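Ribosome biogenesis GTPase A (Thermotoga maritima, PDB 3CNL) binds GTP and probably hydrolyses it, as a circularly permuted GTPase thought to act at a late step of 50S ribosomal subunit assembly. Local coordinates at residues E27-A31 with T110-I115; I50-V56 with K76-H82; A36-V42 with I154-N158. All coordinates share one frame; numbering follows the deposited sequence.

Interaction 1 (E27-A31 with T110-I115). With GNP (phosphoaminophosphonic acid-guanylate ester), chain B.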
loop_
_atom_site.group_PDB
_atom_site.type_symbol
_atom_site.label_atom_id
_atom_site.label_comp_id
_atom_site.label_asym_id
_atom_site.label_seq_id
_atom_site.Cartn_x
_atom_site.Cartn_y
_atom_site.Cartn_z
ATOM N N GLU A 27 8.018 7.129 -2.796
ATOM C CA GLU A 27 7.537 5.757 -2.837
ATOM C C GLU A 27 6.427 5.596 -1.792
ATOM O O GLU A 27 6.667 5.636 -0.578
ATOM C CB GLU A 27 8.713 4.813 -2.604
ATOM C CG GLU A 27 8.425 3.345 -2.791
ATOM C CD GLU A 27 9.606 2.490 -2.359
ATOM O OE1 GLU A 27 9.710 1.352 -2.822
ATOM O OE2 GLU A 27 10.431 2.948 -1.530
ATOM N N VAL A 28 5.206 5.443 -2.284
ATOM C CA VAL A 28 4.037 5.315 -1.422
ATOM C C VAL A 28 3.785 3.828 -1.092
ATOM O O VAL A 28 3.331 3.040 -1.945
ATOM C CB VAL A 28 2.801 6.019 -2.020
ATOM C CG1 VAL A 28 1.557 5.891 -1.079
ATOM C CG2 VAL A 28 3.103 7.495 -2.328
ATOM N N ARG A 29 4.095 3.475 0.157
ATOM C CA ARG A 29 3.947 2.124 0.675
ATOM C C ARG A 29 2.821 2.127 1.692
ATOM O O ARG A 29 2.450 3.186 2.180
ATOM C CB ARG A 29 5.237 1.693 1.370
ATOM C CG ARG A 29 6.517 1.756 0.494
ATOM C CD ARG A 29 7.614 0.955 1.151
ATOM N NE ARG A 29 8.886 1.157 0.485
ATOM C CZ ARG A 29 10.017 0.539 0.795
ATOM N NH1 ARG A 29 10.054 -0.360 1.776
ATOM N NH2 ARG A 29 11.118 0.814 0.106
ATOM N N ASP A 30 2.285 0.952 1.999
ATOM C CA ASP A 30 1.313 0.776 3.083
ATOM C C ASP A 30 2.160 0.461 4.324
ATOM O O ASP A 30 3.009 -0.421 4.281
ATOM C CB ASP A 30 0.327 -0.367 2.731
ATOM C CG ASP A 30 -0.863 -0.455 3.691
ATOM O OD1 ASP A 30 -0.639 -0.456 4.909
ATOM O OD2 ASP A 30 -2.031 -0.553 3.237
ATOM N N ALA A 31 1.961 1.214 5.411
ATOM C CA ALA A 31 2.685 1.002 6.674
ATOM C C ALA A 31 2.406 -0.356 7.299
ATOM O O ALA A 31 3.180 -0.846 8.131
ATOM C CB ALA A 31 2.312 2.108 7.682
ATOM N N THR A 110 -2.123 1.912 -2.631
ATOM C CA THR A 110 -1.387 2.393 -1.429
ATOM C C THR A 110 -1.691 3.837 -1.045
ATOM O O THR A 110 -1.236 4.296 -0.005
ATOM C CB THR A 110 0.115 2.293 -1.598
ATOM O OG1 THR A 110 0.503 3.057 -2.753
ATOM C CG2 THR A 110 0.547 0.831 -1.767
ATOM N N GLY A 111 -2.429 4.553 -1.895
ATOM C CA GLY A 111 -2.892 5.913 -1.560
ATOM C C GLY A 111 -2.332 7.048 -2.419
ATOM O O GLY A 111 -2.358 8.209 -1.998
ATOM N N LYS A 112 -1.866 6.722 -3.624
ATOM C CA LYS A 112 -1.106 7.666 -4.452
ATOM C C LYS A 112 -1.951 8.809 -5.004
ATOM O O LYS A 112 -1.506 9.967 -4.998
ATOM C CB LYS A 112 -0.391 6.925 -5.585
ATOM C CG LYS A 112 0.525 5.799 -5.091
ATOM C CD LYS A 112 1.183 5.011 -6.233
ATOM C CE LYS A 112 0.177 4.329 -7.135
ATOM N NZ LYS A 112 -0.690 3.390 -6.374
ATOM N N SER A 113 -3.163 8.487 -5.468
ATOM C CA SER A 113 -4.097 9.481 -6.006
ATOM C C SER A 113 -4.567 10.438 -4.915
ATOM O O SER A 113 -4.665 11.648 -5.131
ATOM C CB SER A 113 -5.302 8.795 -6.632
ATOM O OG SER A 113 -4.880 8.014 -7.735
ATOM N N THR A 114 -4.824 9.875 -3.739
ATOM C CA THR A 114 -5.201 10.621 -2.564
ATOM C C THR A 114 -4.104 11.607 -2.147
ATOM O O THR A 114 -4.389 12.773 -1.859
ATOM C CB THR A 114 -5.579 9.640 -1.427
ATOM O OG1 THR A 114 -6.667 8.812 -1.882
ATOM C CG2 THR A 114 -5.992 10.388 -0.141
ATOM N N ILE A 115 -2.858 11.152 -2.128
ATOM C CA ILE A 115 -1.714 12.028 -1.831
ATOM C C ILE A 115 -1.562 13.185 -2.841
ATOM O O ILE A 115 -1.378 14.343 -2.446
ATOM C CB ILE A 115 -0.412 11.202 -1.668
ATOM C CG1 ILE A 115 -0.502 10.384 -0.371
ATOM C CG2 ILE A 115 0.852 12.091 -1.672
ATOM C CD1 ILE A 115 0.597 9.377 -0.184
HETATM P PG GNP B . -4.246 2.765 -7.540
HETATM O O1G GNP B . -2.856 3.043 -8.066
HETATM O O2G GNP B . -4.498 1.282 -7.338
HETATM O O3G GNP B . -5.252 3.465 -8.447
HETATM N N3B GNP B . -4.647 3.396 -6.143
HETATM P PB GNP B . -3.938 4.561 -5.351
HETATM O O1B GNP B . -2.557 4.148 -4.958
HETATM O O2B GNP B . -4.042 5.809 -6.165
HETATM O O3A GNP B . -4.776 4.724 -4.068
HETATM P PA GNP B . -5.995 5.651 -3.770
HETATM O O1A GNP B . -5.543 6.991 -3.363
HETATM O O2A GNP B . -7.017 5.593 -4.827
HETATM O "O5'" GNP B . -6.589 5.021 -2.476
HETATM C "C5'" GNP B . -7.001 3.648 -2.404
HETATM C "C4'" GNP B . -7.954 3.503 -1.222
HETATM O "O4'" GNP B . -7.279 3.765 0.042
HETATM C "C3'" GNP B . -9.154 4.435 -1.206
HETATM O "O3'" GNP B . -10.256 3.729 -0.657
HETATM C "C2'" GNP B . -8.706 5.534 -0.256
HETATM O "O2'" GNP B . -9.820 6.178 0.317
HETATM C "C1'" GNP B . -7.943 4.746 0.803
HETATM N N9 GNP B . -6.885 5.489 1.483
HETATM C C8 GNP B . -5.918 6.268 0.881
HETATM N N7 GNP B . -5.078 6.789 1.743
HETATM C C5 GNP B . -5.540 6.324 2.993
HETATM C C6 GNP B . -5.051 6.536 4.311
HETATM O O6 GNP B . -4.076 7.219 4.672
HETATM N N1 GNP B . -5.813 5.858 5.280
HETATM C C2 GNP B . -6.918 5.068 5.007
HETATM N N2 GNP B . -7.541 4.490 6.055
HETATM N N3 GNP B . -7.378 4.851 3.787
HETATM C C4 GNP B . -6.648 5.514 2.836
#
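V28, on strand 24-30, meets the P-loop that runs into helix 112-120. Its CB lies 3.8 Å from CG of K112, against the aliphatic part of that lysine. CG1 is anti to the backbone N (chi1 -179°), which sends it to T110 and I115. It reaches I115 CD1 tip to tip at 3.7 Å, and CG2 meets the same methyl. The carbonyl of V28 takes the one hydrogen bond between the segments, from T110 OG1 to V28 O at 2.9 Å. The hydroxyl comes from above the carbonyl plane, 55° out of it. At R29 the side chain leaves the contact and its NH2 forms a salt bridge with E27 OE2. D30 adds a light touch from its backbone N to the T110 methyl; its carboxylate pairs with R32.

Beyond T110 the loop turns to the nucleotide. The backbone of G111 (phi 115°) would jam a side chain against the preceding carbonyl, and a CB would crowd N7 of the guanine. The amide of K112 gives a nearly straight bond to O1B of the beta phosphate, 3.0 Å long. Bends at chi3 and chi4 fold the K112 chain back and bring NZ to O1B and O1G, 2.8 Å from O1G; V107 O is a further partner. S113 grips O2B with both N and OG, and T114 grips O1A with N and OG1. Amides, two hydroxyls and a lysine thus gather round the phosphates, which probably balances much of their negative charge, while the first turn of the helix rests its carbons on V28.

Interaction 2 (I50-V56 with K76-H82). With GNP (phosphoaminophosphonic acid-guanylate ester), chain B.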
loop_
_atom_site.group_PDB
_atom_site.type_symbol
_atom_site.label_atom_id
_atom_site.label_comp_id
_atom_site.label_asym_id
_atom_site.label_seq_id
_atom_site.Cartn_x
_atom_site.Cartn_y
_atom_site.Cartn_z
ATOM N N ILE A 50 12.185 9.188 -1.229
ATOM C CA ILE A 50 11.540 9.270 0.081
ATOM C C ILE A 50 10.606 8.059 0.233
ATOM O O ILE A 50 9.739 7.831 -0.614
ATOM C CB ILE A 50 10.726 10.568 0.200
ATOM C CG1 ILE A 50 11.604 11.784 -0.159
ATOM C CG2 ILE A 50 10.093 10.713 1.606
ATOM C CD1 ILE A 50 10.849 13.094 -0.164
ATOM N N ILE A 51 10.792 7.275 1.289
ATOM C CA ILE A 51 9.856 6.178 1.595
ATOM C C ILE A 51 8.736 6.743 2.454
ATOM O O ILE A 51 8.985 7.243 3.546
ATOM C CB ILE A 51 10.545 5.007 2.315
ATOM C CG1 ILE A 51 11.589 4.374 1.396
ATOM C CG2 ILE A 51 9.482 3.961 2.826
ATOM C CD1 ILE A 51 12.587 3.441 2.088
ATOM N N LEU A 52 7.517 6.705 1.932
ATOM C CA LEU A 52 6.374 7.208 2.644
ATOM C C LEU A 52 5.546 6.018 3.137
ATOM O O LEU A 52 5.097 5.187 2.343
ATOM C CB LEU A 52 5.569 8.127 1.717
ATOM C CG LEU A 52 4.364 8.928 2.203
ATOM C CD1 LEU A 52 4.034 10.007 1.179
ATOM C CD2 LEU A 52 3.158 8.055 2.371
ATOM N N LEU A 53 5.379 5.918 4.455
ATOM C CA LEU A 53 4.608 4.816 5.028
ATOM C C LEU A 53 3.203 5.315 5.236
ATOM O O LEU A 53 2.931 6.010 6.211
ATOM C CB LEU A 53 5.227 4.335 6.343
ATOM C CG LEU A 53 6.646 3.789 6.215
ATOM C CD1 LEU A 53 7.115 3.264 7.563
ATOM C CD2 LEU A 53 6.789 2.702 5.097
ATOM N N ASN A 54 2.310 4.990 4.296
ATOM C CA ASN A 54 0.989 5.593 4.278
ATOM C C ASN A 54 -0.030 4.792 5.115
ATOM O O ASN A 54 0.256 3.668 5.504
ATOM C CB ASN A 54 0.521 5.698 2.826
ATOM C CG ASN A 54 -0.541 6.717 2.638
ATOM O OD1 ASN A 54 -0.623 7.658 3.395
ATOM N ND2 ASN A 54 -1.366 6.549 1.612
ATOM N N LYS A 55 -1.205 5.375 5.351
ATOM C CA LYS A 55 -2.336 4.719 6.043
ATOM C C LYS A 55 -2.014 4.331 7.503
ATOM O O LYS A 55 -2.536 3.319 8.006
ATOM C CB LYS A 55 -2.862 3.486 5.262
ATOM C CG LYS A 55 -3.267 3.746 3.786
ATOM C CD LYS A 55 -3.952 2.550 3.135
ATOM C CE LYS A 55 -4.231 2.845 1.657
ATOM N NZ LYS A 55 -4.985 1.733 1.008
ATOM N N VAL A 56 -1.189 5.134 8.195
ATOM C CA VAL A 56 -0.811 4.822 9.600
ATOM C C VAL A 56 -2.031 4.780 10.532
ATOM O O VAL A 56 -2.011 4.171 11.639
ATOM C CB VAL A 56 0.313 5.761 10.169
ATOM C CG1 VAL A 56 1.625 5.582 9.396
ATOM C CG2 VAL A 56 -0.139 7.231 10.224
ATOM N N LYS A 76 17.853 5.423 5.486
ATOM C CA LYS A 76 16.846 5.761 4.486
ATOM C C LYS A 76 15.991 6.954 4.864
ATOM O O LYS A 76 15.757 7.209 6.040
ATOM C CB LYS A 76 16.039 4.528 4.073
ATOM C CG LYS A 76 16.848 3.740 3.064
ATOM C CD LYS A 76 16.351 2.354 2.772
ATOM C CE LYS A 76 17.223 1.765 1.677
ATOM N NZ LYS A 76 16.649 0.495 1.187
ATOM N N ARG A 77 15.588 7.726 3.858
ATOM C CA ARG A 77 14.687 8.847 4.081
ATOM C C ARG A 77 13.257 8.282 4.158
ATOM O O ARG A 77 12.744 7.727 3.189
ATOM C CB ARG A 77 14.848 9.878 2.963
ATOM C CG ARG A 77 14.008 11.139 3.102
ATOM C CD ARG A 77 14.579 12.280 2.253
ATOM N NE ARG A 77 13.675 13.441 2.175
ATOM C CZ ARG A 77 13.850 14.460 1.335
ATOM N NH1 ARG A 77 14.881 14.460 0.500
ATOM N NH2 ARG A 77 12.987 15.474 1.312
ATOM N N VAL A 78 12.642 8.400 5.331
ATOM C CA VAL A 78 11.356 7.775 5.598
ATOM C C VAL A 78 10.466 8.709 6.388
ATOM O O VAL A 78 10.915 9.330 7.360
ATOM C CB VAL A 78 11.512 6.403 6.339
ATOM C CG1 VAL A 78 12.236 6.535 7.699
ATOM C CG2 VAL A 78 10.164 5.690 6.511
ATOM N N ILE A 79 9.212 8.810 5.950
ATOM C CA ILE A 79 8.185 9.548 6.667
ATOM C C ILE A 79 6.959 8.662 6.823
ATOM O O ILE A 79 6.854 7.637 6.160
ATOM C CB ILE A 79 7.785 10.850 5.940
ATOM C CG1 ILE A 79 7.072 10.548 4.617
ATOM C CG2 ILE A 79 9.027 11.766 5.763
ATOM C CD1 ILE A 79 6.350 11.729 4.011
ATOM N N THR A 80 6.035 9.052 7.696
ATOM C CA THR A 80 4.779 8.321 7.831
ATOM C C THR A 80 3.676 9.347 7.696
ATOM O O THR A 80 3.875 10.502 8.053
ATOM C CB THR A 80 4.654 7.674 9.216
ATOM O OG1 THR A 80 4.757 8.702 10.200
ATOM C CG2 THR A 80 5.772 6.630 9.448
ATOM N N THR A 81 2.527 8.942 7.158
ATOM C CA THR A 81 1.411 9.860 7.001
ATOM C C THR A 81 0.122 9.089 6.832
ATOM O O THR A 81 0.121 7.866 6.877
ATOM C CB THR A 81 1.609 10.818 5.802
ATOM O OG1 THR A 81 0.637 11.874 5.876
ATOM C CG2 THR A 81 1.457 10.076 4.472
ATOM N N HIS A 82 -0.982 9.819 6.685
ATOM C CA HIS A 82 -2.288 9.230 6.417
ATOM C C HIS A 82 -3.193 10.278 5.787
ATOM O O HIS A 82 -2.885 11.466 5.816
ATOM C CB HIS A 82 -2.897 8.598 7.685
ATOM C CG HIS A 82 -3.392 9.587 8.703
ATOM N ND1 HIS A 82 -2.602 10.077 9.720
ATOM C CD2 HIS A 82 -4.613 10.144 8.880
ATOM C CE1 HIS A 82 -3.306 10.912 10.463
ATOM N NE2 HIS A 82 -4.528 10.971 9.972
HETATM P PG GNP B . -4.246 2.765 -7.540
HETATM O O1G GNP B . -2.856 3.043 -8.066
HETATM O O2G GNP B . -4.498 1.282 -7.338
HETATM O O3G GNP B . -5.252 3.465 -8.447
HETATM N N3B GNP B . -4.647 3.396 -6.143
HETATM P PB GNP B . -3.938 4.561 -5.351
HETATM O O1B GNP B . -2.557 4.148 -4.958
HETATM O O2B GNP B . -4.042 5.809 -6.165
HETATM O O3A GNP B . -4.776 4.724 -4.068
HETATM P PA GNP B . -5.995 5.651 -3.770
HETATM O O1A GNP B . -5.543 6.991 -3.363
HETATM O O2A GNP B . -7.017 5.593 -4.827
HETATM O "O5'" GNP B . -6.589 5.021 -2.476
HETATM C "C5'" GNP B . -7.001 3.648 -2.404
HETATM C "C4'" GNP B . -7.954 3.503 -1.222
HETATM O "O4'" GNP B . -7.279 3.765 0.042
HETATM C "C3'" GNP B . -9.154 4.435 -1.206
HETATM O "O3'" GNP B . -10.256 3.729 -0.657
HETATM C "C2'" GNP B . -8.706 5.534 -0.256
HETATM O "O2'" GNP B . -9.820 6.178 0.317
HETATM C "C1'" GNP B . -7.943 4.746 0.803
HETATM N N9 GNP B . -6.885 5.489 1.483
HETATM C C8 GNP B . -5.918 6.268 0.881
HETATM N N7 GNP B . -5.078 6.789 1.743
HETATM C C5 GNP B . -5.540 6.324 2.993
HETATM C C6 GNP B . -5.051 6.536 4.311
HETATM O O6 GNP B . -4.076 7.219 4.672
HETATM N N1 GNP B . -5.813 5.858 5.280
HETATM C C2 GNP B . -6.918 5.068 5.007
HETATM N N2 GNP B . -7.541 4.490 6.055
HETATM N N3 GNP B . -7.378 4.851 3.787
HETATM C C4 GNP B . -6.648 5.514 2.836
#
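I51 and V78, L52 and I79, and L53 and T80 pair in parallel register between strands 48-54 and 78-80. I51 takes R77 O through its N and gives its own carbonyl to I79 N, at 2.9 Å. L53 does the same one step on, with I79 O and T81 N. Past the strands the pattern slips by one residue: V56 N, not K55 N, makes a weak bond to T81 O.

L52 can be followed outward. Its CB lies 4.1 Å from I79 CG1. CG is 3.9 Å from both I79 CD1 and T81 CG2. CD1 stays near both. CD2 presses on T81 CG2 at 3.4 Å, tighter than usual carbon contact. A chi1 of -174° sets the branch beside the carbonyl carbon, leaning along the strand to T81. The T81 methyl also touches N54 OD1, while the T81 hydroxyl bonds to E85.

On the other face of the sheet, V78 CG2 lies against L53 CG, and V56 CG1 meets T80 CB. At the far end, I50 CD1 lies over one face of the R77 guanidinium, 3.3 Å above its plane and offset toward the rim. R77 NH2 bonds to L94 O, and NH1 forms a salt bridge with E48.

N54 to D57 read Asn-Lys-Val-Asp, the NKxD (G4) guanine-recognition motif of GTPases. K55 lies extended over a face of the guanine, its CG 3.4 Å from C6, and its NZ bonds to O4' of the ribose and to N109 O. D57 also bonds to the nucleotide.

The two strands and helix 61-73 form a beta-alpha-beta unit. Helix 61-73 packs on V78 and T80, helix 87-94 on I79 and T81, and strand 24-30 flanks strand 48-54.

Interaction 3 (A36-V42 with I154-N158)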
loop_
_atom_site.group_PDB
_atom_site.type_symbol
_atom_site.label_atom_id
_atom_site.label_comp_id
_atom_site.label_asym_id
_atom_site.label_seq_id
_atom_site.Cartn_x
_atom_site.Cartn_y
_atom_site.Cartn_z
ATOM N N ALA A 36 6.239 -5.814 1.616
ATOM C CA ALA A 36 5.366 -6.295 0.573
ATOM C C ALA A 36 5.073 -5.207 -0.432
ATOM O O ALA A 36 5.073 -5.481 -1.632
ATOM C CB ALA A 36 4.046 -6.888 1.165
ATOM N N THR A 37 4.846 -3.975 0.048
ATOM C CA THR A 37 4.447 -2.843 -0.804
ATOM C C THR A 37 5.623 -1.946 -1.263
ATOM O O THR A 37 5.411 -0.829 -1.732
ATOM C CB THR A 37 3.350 -1.959 -0.143
ATOM O OG1 THR A 37 3.828 -1.436 1.105
ATOM C CG2 THR A 37 2.045 -2.771 0.079
ATOM N N SER A 38 6.840 -2.462 -1.149
ATOM C CA SER A 38 8.028 -1.756 -1.606
ATOM C C SER A 38 8.050 -1.820 -3.115
ATOM O O SER A 38 7.521 -2.769 -3.702
ATOM C CB SER A 38 9.276 -2.432 -1.060
ATOM O OG SER A 38 9.555 -3.608 -1.786
ATOM N N ALA A 39 8.677 -0.839 -3.759
ATOM C CA ALA A 39 8.709 -0.814 -5.224
ATOM C C ALA A 39 9.904 -1.590 -5.766
ATOM O O ALA A 39 10.686 -1.069 -6.566
ATOM C CB ALA A 39 8.710 0.629 -5.742
ATOM N N TYR A 40 10.052 -2.830 -5.310
ATOM C CA TYR A 40 11.103 -3.733 -5.770
ATOM C C TYR A 40 10.930 -3.972 -7.269
ATOM O O TYR A 40 9.810 -4.157 -7.752
ATOM C CB TYR A 40 10.997 -5.053 -5.018
ATOM C CG TYR A 40 12.307 -5.750 -4.732
ATOM C CD1 TYR A 40 12.889 -5.679 -3.463
ATOM C CD2 TYR A 40 12.950 -6.510 -5.707
ATOM C CE1 TYR A 40 14.091 -6.338 -3.171
ATOM C CE2 TYR A 40 14.155 -7.169 -5.430
ATOM C CZ TYR A 40 14.721 -7.078 -4.156
ATOM O OH TYR A 40 15.914 -7.723 -3.866
ATOM N N GLY A 41 12.037 -3.942 -8.007
ATOM C CA GLY A 41 11.995 -4.134 -9.451
ATOM C C GLY A 41 12.480 -2.913 -10.203
ATOM O O GLY A 41 13.232 -3.039 -11.175
ATOM N N VAL A 42 12.056 -1.732 -9.754
ATOM C CA VAL A 42 12.415 -0.478 -10.420
ATOM C C VAL A 42 13.581 0.221 -9.697
ATOM O O VAL A 42 13.650 0.239 -8.469
ATOM C CB VAL A 42 11.157 0.438 -10.674
ATOM C CG1 VAL A 42 10.154 0.343 -9.544
ATOM C CG2 VAL A 42 11.538 1.887 -10.944
ATOM N N ILE A 154 2.415 3.474 -11.457
ATOM C CA ILE A 154 1.874 2.310 -10.761
ATOM C C ILE A 154 2.804 1.131 -11.023
ATOM O O ILE A 154 3.070 0.787 -12.173
ATOM C CB ILE A 154 0.435 2.004 -11.221
ATOM C CG1 ILE A 154 -0.459 3.228 -11.004
ATOM C CG2 ILE A 154 -0.120 0.764 -10.507
ATOM C CD1 ILE A 154 -1.794 3.178 -11.729
ATOM N N LEU A 155 3.302 0.526 -9.947
ATOM C CA LEU A 155 4.216 -0.599 -10.046
ATOM C C LEU A 155 3.518 -1.949 -9.865
ATOM O O LEU A 155 2.921 -2.222 -8.825
ATOM C CB LEU A 155 5.344 -0.441 -9.021
ATOM C CG LEU A 155 6.637 -1.259 -9.144
ATOM C CD1 LEU A 155 6.629 -2.501 -8.260
ATOM C CD2 LEU A 155 7.019 -1.598 -10.600
ATOM N N TYR A 156 3.602 -2.785 -10.895
ATOM C CA TYR A 156 3.135 -4.165 -10.825
ATOM C C TYR A 156 4.352 -5.060 -10.713
ATOM O O TYR A 156 5.176 -5.109 -11.622
ATOM C CB TYR A 156 2.310 -4.524 -12.061
ATOM C CG TYR A 156 1.217 -3.527 -12.353
ATOM C CD1 TYR A 156 -0.046 -3.651 -11.777
ATOM C CD2 TYR A 156 1.450 -2.449 -13.201
ATOM C CE1 TYR A 156 -1.052 -2.728 -12.047
ATOM C CE2 TYR A 156 0.451 -1.522 -13.478
ATOM C CZ TYR A 156 -0.792 -1.665 -12.893
ATOM O OH TYR A 156 -1.773 -0.732 -13.173
ATOM N N LYS A 157 4.492 -5.757 -9.592
ATOM C CA LYS A 157 5.702 -6.531 -9.375
ATOM C C LYS A 157 5.507 -8.045 -9.412
ATOM O O LYS A 157 4.380 -8.530 -9.379
ATOM C CB LYS A 157 6.437 -6.065 -8.113
ATOM C CG LYS A 157 5.842 -6.453 -6.788
ATOM C CD LYS A 157 6.463 -5.564 -5.716
ATOM C CE LYS A 157 6.534 -6.278 -4.404
ATOM N NZ LYS A 157 7.143 -5.427 -3.358
ATOM N N ASN A 158 6.627 -8.765 -9.499
ATOM C CA ASN A 158 6.651 -10.225 -9.623
ATOM C C ASN A 158 6.306 -10.903 -8.305
ATOM O O ASN A 158 6.999 -10.715 -7.300
ATOM C CB ASN A 158 8.028 -10.690 -10.138
ATOM C CG ASN A 158 8.356 -12.141 -9.768
ATOM O OD1 ASN A 158 7.788 -13.101 -10.317
ATOM N ND2 ASN A 158 9.303 -12.307 -8.847
HETATM O O HOH W 1 9.314 -6.770 -8.984
#
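K157 NZ is held by two backbone carbonyls, A36 O and S38 O, each 2.7 Å away. It approaches A36 O from well above the carbonyl plane, 52° out of it, but is tilted only 22° from the plane of S38 O. From CG onward the K157 chain is extended, carrying CE to 3.2 Å from A36 O. Replacing K157 by alanine would remove the chain beyond CB, and is likely to leave A36 O and S38 O without their shared charged partner and to open a gap where the methylenes lay.

L155 turns its branch away from its own N (chi1 -163°). CD1 lies against A39 CA and the carbonyl of Y40. The apolar pair proper is CD2 with V42 CG1, at 3.8 Å. The two side chains run alongside each other, pointing opposite ways. A water links the loops, donating to Y40 O and accepting a weak bond from N158 N.

Further out, S38 OG bonds to F35 O, and A39 N to the carboxylate of E27. A39 is the centre of an inverse gamma turn. V42 rests on helix 13-19, and A36 and K157 touch L164 of helix 162-170. L155 bonds through its backbone to G106 of strand 101-106.

The arrangement joins two irregular loops of the G domain. One follows strand 24-30. The other follows the Asp-Thr-Pro-Gly sequence, which matches the DxxG (G3) motif of GTPases, and leads on from I154 in the nucleotide pocket.

Overall arrangement
Interaction 1 is wholly buried near the chain centre, interaction 2 is partly buried toward the sheet edge, and interaction 3, between loops off the strand ends, is mostly buried with an exposed margin at Y40. Interactions 1 and 2 share the central sheet, where strands 24-30 and 48-54 are neighbours. They meet directly where N54 ND2 bonds to T110 O, and both touch the nucleotide: the first at the phosphates, the second at the base and ribose. Interaction 3 meets interaction 1 through E27 with A39 and D30 with T37, but does not touch interaction 2. Their chemistry follows place: phosphate binding backed by a valine, a regular parallel ladder, and a lysine on loop carbonyls.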